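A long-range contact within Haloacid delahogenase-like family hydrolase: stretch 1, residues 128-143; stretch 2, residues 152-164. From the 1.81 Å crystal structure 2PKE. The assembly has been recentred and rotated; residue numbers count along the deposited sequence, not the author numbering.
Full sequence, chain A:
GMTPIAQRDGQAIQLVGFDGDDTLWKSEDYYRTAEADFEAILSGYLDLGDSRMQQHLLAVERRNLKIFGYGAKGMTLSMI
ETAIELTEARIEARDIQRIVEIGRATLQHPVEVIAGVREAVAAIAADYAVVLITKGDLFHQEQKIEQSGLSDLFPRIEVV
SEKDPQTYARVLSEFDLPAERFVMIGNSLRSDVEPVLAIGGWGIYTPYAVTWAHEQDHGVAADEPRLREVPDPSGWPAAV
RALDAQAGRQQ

Stretch 1 128-143: YAVVLITKGDLFHQEQ
Stretch 2, residues 152-164: DLFPRIEVVSEKD

In a parallel pair, a residue hydrogen-bonds not to the residue beside it but to the two that flank that partner, and the two stretches here illustrate the rule. Strand 129-135 and strand 157-160 run in the same direction, their axes 17° apart and 4.6 Å at closest approach, with backbone angles in the extended β region. Leu 132 lies beside Ile 157, and the register continues through Ile 133 with Glu 158 and Thr 134 with Val 159 to Lys 135 with Val 160. The hydrogen bonds straddle Ile 157 and Val 159: Leu 132 N donates to Arg 156 O (3.1 Å), Glu 158 N to Leu 132 O (2.9 Å), Thr 134 N to Glu 158 O (2.9 Å) and Val 160 N to Thr 134 O (2.8 Å). Gly 136 N extends the ladder to Val 160 O (3.1 Å). Its phi/psi of 117/-144 would jam a CB against the preceding carbonyl, so glycine suits the turn. Asp 137 (chi1 t) then caps the helix beginning at Leu 138, its OD1 accepting from His 140 N at 2.9 Å.

Side chains alternate between the sheet's faces. Leu 132, Thr 134, Ile 157 and Val 159 share one; there Leu 138, chi1 t and chi2 p, places CD1 3.6 Å from Val 159 CG2, packing helix against strand. Before the strand, the buried ring of Phe 154 (chi1 m, chi2 -69°) packs its CD1 3.9 Å from Leu 132 CB, with Leu 132 CD1 over one ring face.

Ile 133, Lys 135, Glu 158 and Val 160 occupy the other face. Lys 135, chi1 p and then extended, reaches Glu 162 in a salt bridge (NZ to OE1, 2.8 Å). Lys 163, chi1 -90° with its remaining torsions t, is long enough for NZ to reach Ile 133 O (3.1 Å), a buried hydrogen bond. The contact buries 1020 Å², both sides summed.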

# COMPACT_ATOMS: atom_id res chain seq x y z
N TYR A 128 -23.94 3.67 -13.31
CA TYR A 128 -22.63 3.12 -13.63
C TYR A 128 -22.02 2.51 -12.37
O TYR A 128 -22.30 3.00 -11.28
CB TYR A 128 -21.72 4.25 -14.09
CG TYR A 128 -22.27 4.97 -15.27
CD1 TYR A 128 -22.10 4.46 -16.55
CD2 TYR A 128 -23.01 6.13 -15.12
CE1 TYR A 128 -22.64 5.11 -17.67
CE2 TYR A 128 -23.53 6.81 -16.25
CZ TYR A 128 -23.37 6.28 -17.51
OH TYR A 128 -23.92 6.91 -18.67
N ALA A 129 -21.20 1.46 -12.53
CA ALA A 129 -20.27 1.02 -11.49
C ALA A 129 -19.32 2.14 -11.24
O ALA A 129 -18.98 2.88 -12.18
CB ALA A 129 -19.47 -0.19 -11.93
N VAL A 130 -18.86 2.27 -10.00
CA VAL A 130 -17.86 3.31 -9.65
C VAL A 130 -16.66 2.68 -8.92
O VAL A 130 -16.81 1.71 -8.21
CB VAL A 130 -18.44 4.47 -8.81
CG1 VAL A 130 -19.50 5.26 -9.61
CG2 VAL A 130 -18.98 3.97 -7.45
N VAL A 131 -15.45 3.21 -9.13
CA VAL A 131 -14.27 2.71 -8.45
C VAL A 131 -13.39 3.92 -8.09
O VAL A 131 -13.27 4.86 -8.85
CB VAL A 131 -13.48 1.63 -9.31
CG1 VAL A 131 -13.20 2.13 -10.77
CG2 VAL A 131 -12.17 1.18 -8.57
N LEU A 132 -12.74 3.86 -6.95
CA LEU A 132 -11.73 4.88 -6.61
C LEU A 132 -10.38 4.31 -6.98
O LEU A 132 -10.02 3.26 -6.47
CB LEU A 132 -11.74 5.21 -5.13
CG LEU A 132 -11.07 6.55 -4.82
CD1 LEU A 132 -11.71 7.15 -3.60
CD2 LEU A 132 -9.58 6.40 -4.65
N ILE A 133 -9.63 4.99 -7.84
CA ILE A 133 -8.30 4.52 -8.24
C ILE A 133 -7.33 5.60 -7.88
O ILE A 133 -7.39 6.75 -8.37
CB ILE A 133 -8.20 4.17 -9.72
CG1 ILE A 133 -9.27 3.14 -10.05
CG2 ILE A 133 -6.76 3.68 -10.10
CD1 ILE A 133 -9.42 2.74 -11.55
N THR A 134 -6.40 5.24 -7.02
CA THR A 134 -5.37 6.19 -6.60
C THR A 134 -3.97 5.57 -6.48
O THR A 134 -3.87 4.39 -6.31
CB THR A 134 -5.72 6.81 -5.26
OG1 THR A 134 -4.83 7.92 -5.06
CG2 THR A 134 -5.55 5.81 -4.12
N LYS A 135 -2.92 6.37 -6.65
CA LYS A 135 -1.58 5.91 -6.40
C LYS A 135 -1.12 6.38 -5.03
O LYS A 135 -1.75 7.27 -4.41
CB LYS A 135 -0.59 6.31 -7.52
CG LYS A 135 -0.18 7.74 -7.58
CD LYS A 135 0.42 8.05 -8.96
CE LYS A 135 0.92 9.43 -9.05
NZ LYS A 135 1.54 9.58 -10.40
N GLY A 136 -0.08 5.74 -4.51
CA GLY A 136 0.51 6.16 -3.28
C GLY A 136 0.41 5.14 -2.18
O GLY A 136 0.56 3.93 -2.41
N ASP A 137 0.22 5.66 -0.96
CA ASP A 137 0.28 4.89 0.29
C ASP A 137 -1.07 4.25 0.53
O ASP A 137 -2.10 4.93 0.72
CB ASP A 137 0.73 5.86 1.41
CG ASP A 137 0.88 5.19 2.78
OD1 ASP A 137 0.02 4.38 3.19
OD2 ASP A 137 1.88 5.51 3.48
N LEU A 138 -1.09 2.93 0.51
CA LEU A 138 -2.31 2.18 0.69
C LEU A 138 -3.01 2.49 1.99
O LEU A 138 -4.21 2.68 2.02
CB LEU A 138 -2.01 0.69 0.72
CG LEU A 138 -3.16 -0.28 0.93
CD1 LEU A 138 -4.10 -0.32 -0.27
CD2 LEU A 138 -2.57 -1.61 1.18
N PHE A 139 -2.27 2.45 3.08
CA PHE A 139 -2.87 2.74 4.38
C PHE A 139 -3.41 4.17 4.47
O PHE A 139 -4.50 4.38 4.96
CB PHE A 139 -1.86 2.50 5.50
CG PHE A 139 -2.43 2.76 6.87
CD1 PHE A 139 -3.24 1.82 7.48
CD2 PHE A 139 -2.18 3.96 7.53
CE1 PHE A 139 -3.78 2.06 8.72
CE2 PHE A 139 -2.75 4.23 8.76
CZ PHE A 139 -3.54 3.27 9.37
N HIS A 140 -2.64 5.16 4.02
CA HIS A 140 -3.11 6.53 4.08
C HIS A 140 -4.32 6.78 3.17
O HIS A 140 -5.28 7.44 3.58
CB HIS A 140 -1.97 7.47 3.77
CG HIS A 140 -2.27 8.91 4.07
ND1 HIS A 140 -1.49 9.94 3.59
CD2 HIS A 140 -3.23 9.48 4.84
CE1 HIS A 140 -1.97 11.09 4.03
NE2 HIS A 140 -3.02 10.84 4.80
N GLN A 141 -4.28 6.26 1.95
CA GLN A 141 -5.42 6.39 1.01
C GLN A 141 -6.67 5.69 1.55
O GLN A 141 -7.79 6.22 1.49
CB GLN A 141 -5.06 5.87 -0.41
CG GLN A 141 -3.98 6.69 -1.11
CD GLN A 141 -4.45 8.06 -1.42
OE1 GLN A 141 -5.64 8.27 -1.64
NE2 GLN A 141 -3.53 9.02 -1.48
N GLU A 142 -6.49 4.53 2.17
CA GLU A 142 -7.62 3.85 2.80
C GLU A 142 -8.22 4.67 3.94
O GLU A 142 -9.44 4.78 4.09
CB GLU A 142 -7.19 2.50 3.32
CG GLU A 142 -7.17 1.44 2.25
CD GLU A 142 -6.74 0.11 2.84
OE1 GLU A 142 -6.29 0.09 4.01
OE2 GLU A 142 -6.82 -0.90 2.14
N GLN A 143 -7.36 5.31 4.73
CA GLN A 143 -7.82 6.16 5.81
C GLN A 143 -8.53 7.42 5.29
O GLN A 143 -9.52 7.85 5.87
CB GLN A 143 -6.71 6.45 6.81
CG GLN A 143 -6.35 5.24 7.75
CD GLN A 143 -7.58 4.45 8.31
OE1 GLN A 143 -7.59 3.21 8.29
NE2 GLN A 143 -8.61 5.16 8.78
N ASP A 152 -19.29 4.68 1.83
CA ASP A 152 -20.48 3.99 1.40
C ASP A 152 -20.63 3.96 -0.11
O ASP A 152 -21.29 3.06 -0.62
CB ASP A 152 -21.75 4.56 2.06
CG ASP A 152 -22.01 6.00 1.68
OD1 ASP A 152 -21.06 6.79 1.62
OD2 ASP A 152 -23.17 6.35 1.45
N LEU A 153 -20.08 4.95 -0.83
CA LEU A 153 -20.13 4.99 -2.27
C LEU A 153 -18.97 4.29 -2.96
O LEU A 153 -19.08 3.96 -4.12
CB LEU A 153 -20.15 6.44 -2.79
CG LEU A 153 -21.31 7.34 -2.37
CD1 LEU A 153 -21.04 8.80 -2.73
CD2 LEU A 153 -22.58 6.83 -3.06
N PHE A 154 -17.87 4.06 -2.25
CA PHE A 154 -16.71 3.46 -2.84
C PHE A 154 -16.36 2.21 -2.07
O PHE A 154 -15.43 2.20 -1.28
CB PHE A 154 -15.55 4.44 -2.86
CG PHE A 154 -15.73 5.54 -3.86
CD1 PHE A 154 -15.67 5.24 -5.22
CD2 PHE A 154 -15.97 6.86 -3.44
CE1 PHE A 154 -15.84 6.26 -6.18
CE2 PHE A 154 -16.15 7.89 -4.40
CZ PHE A 154 -16.06 7.58 -5.78
N PRO A 155 -17.15 1.15 -2.30
CA PRO A 155 -16.76 -0.18 -1.84
C PRO A 155 -15.52 -0.68 -2.67
O PRO A 155 -14.49 -1.12 -2.08
CB PRO A 155 -18.04 -1.02 -2.08
CG PRO A 155 -18.78 -0.32 -3.22
CD PRO A 155 -18.40 1.15 -3.08
N ARG A 156 -15.59 -0.54 -4.00
CA ARG A 156 -14.43 -0.79 -4.86
C ARG A 156 -13.34 0.29 -4.72
O ARG A 156 -13.54 1.47 -5.16
CB ARG A 156 -14.86 -0.84 -6.33
CG ARG A 156 -15.97 -1.79 -6.66
CD ARG A 156 -16.39 -1.62 -8.10
NE ARG A 156 -17.10 -2.81 -8.54
CZ ARG A 156 -18.41 -3.00 -8.43
NH1 ARG A 156 -19.20 -2.06 -7.92
NH2 ARG A 156 -18.93 -4.15 -8.85
N ILE A 157 -12.19 -0.09 -4.16
CA ILE A 157 -11.03 0.82 -3.98
C ILE A 157 -9.70 0.19 -4.39
O ILE A 157 -9.37 -0.91 -3.94
CB ILE A 157 -10.96 1.26 -2.56
CG1 ILE A 157 -9.68 2.06 -2.32
CG2 ILE A 157 -11.22 0.05 -1.67
CD1 ILE A 157 -8.97 1.73 -1.04
N GLU A 158 -8.93 0.91 -5.21
CA GLU A 158 -7.75 0.36 -5.88
C GLU A 158 -6.61 1.33 -5.72
O GLU A 158 -6.58 2.41 -6.35
CB GLU A 158 -8.07 0.11 -7.34
CG GLU A 158 -6.95 -0.46 -8.16
CD GLU A 158 -6.60 -1.90 -7.83
OE1 GLU A 158 -7.43 -2.59 -7.17
OE2 GLU A 158 -5.50 -2.34 -8.27
N VAL A 159 -5.65 0.95 -4.90
CA VAL A 159 -4.45 1.71 -4.71
C VAL A 159 -3.31 1.04 -5.50
O VAL A 159 -3.04 -0.12 -5.34
CB VAL A 159 -4.04 1.84 -3.19
CG1 VAL A 159 -2.83 2.74 -3.05
CG2 VAL A 159 -5.23 2.43 -2.34
N VAL A 160 -2.62 1.84 -6.29
CA VAL A 160 -1.55 1.36 -7.14
C VAL A 160 -0.28 2.10 -6.86
O VAL A 160 -0.29 3.15 -6.27
CB VAL A 160 -1.92 1.57 -8.62
CG1 VAL A 160 -3.26 0.97 -8.93
CG2 VAL A 160 -1.90 3.03 -9.00
N SER A 161 0.83 1.56 -7.36
CA SER A 161 2.15 2.21 -7.19
C SER A 161 2.39 3.33 -8.20
O SER A 161 3.04 4.37 -7.89
CB SER A 161 3.23 1.15 -7.24
OG SER A 161 3.27 0.52 -5.96
N GLU A 162 1.86 3.14 -9.42
CA GLU A 162 1.98 4.17 -10.44
C GLU A 162 0.76 4.10 -11.31
O GLU A 162 0.22 3.01 -11.56
CB GLU A 162 3.23 4.04 -11.29
CG GLU A 162 3.41 5.17 -12.35
CD GLU A 162 3.49 6.52 -11.71
OE1 GLU A 162 2.45 7.15 -11.48
OE2 GLU A 162 4.61 6.93 -11.34
N LYS A 163 0.34 5.27 -11.77
CA LYS A 163 -0.78 5.41 -12.71
C LYS A 163 -0.21 5.50 -14.13
O LYS A 163 0.23 6.53 -14.57
CB LYS A 163 -1.60 6.64 -12.38
CG LYS A 163 -2.74 6.36 -11.38
CD LYS A 163 -3.51 7.64 -11.07
CE LYS A 163 -4.72 7.37 -10.22
NZ LYS A 163 -5.26 8.67 -9.66
N ASP A 164 -0.17 4.38 -14.80
CA ASP A 164 0.39 4.29 -16.14
C ASP A 164 -0.49 3.37 -16.93
O ASP A 164 -1.31 2.66 -16.35
CB ASP A 164 1.87 3.89 -16.08
CG ASP A 164 2.14 2.58 -15.34
OD1 ASP A 164 1.29 1.68 -15.28
OD2 ASP A 164 3.28 2.44 -14.83
O HOH W 1 -16.56 1.98 -5.76
O HOH W 2 -3.44 9.14 -7.60
O HOH W 3 2.74 2.83 -3.67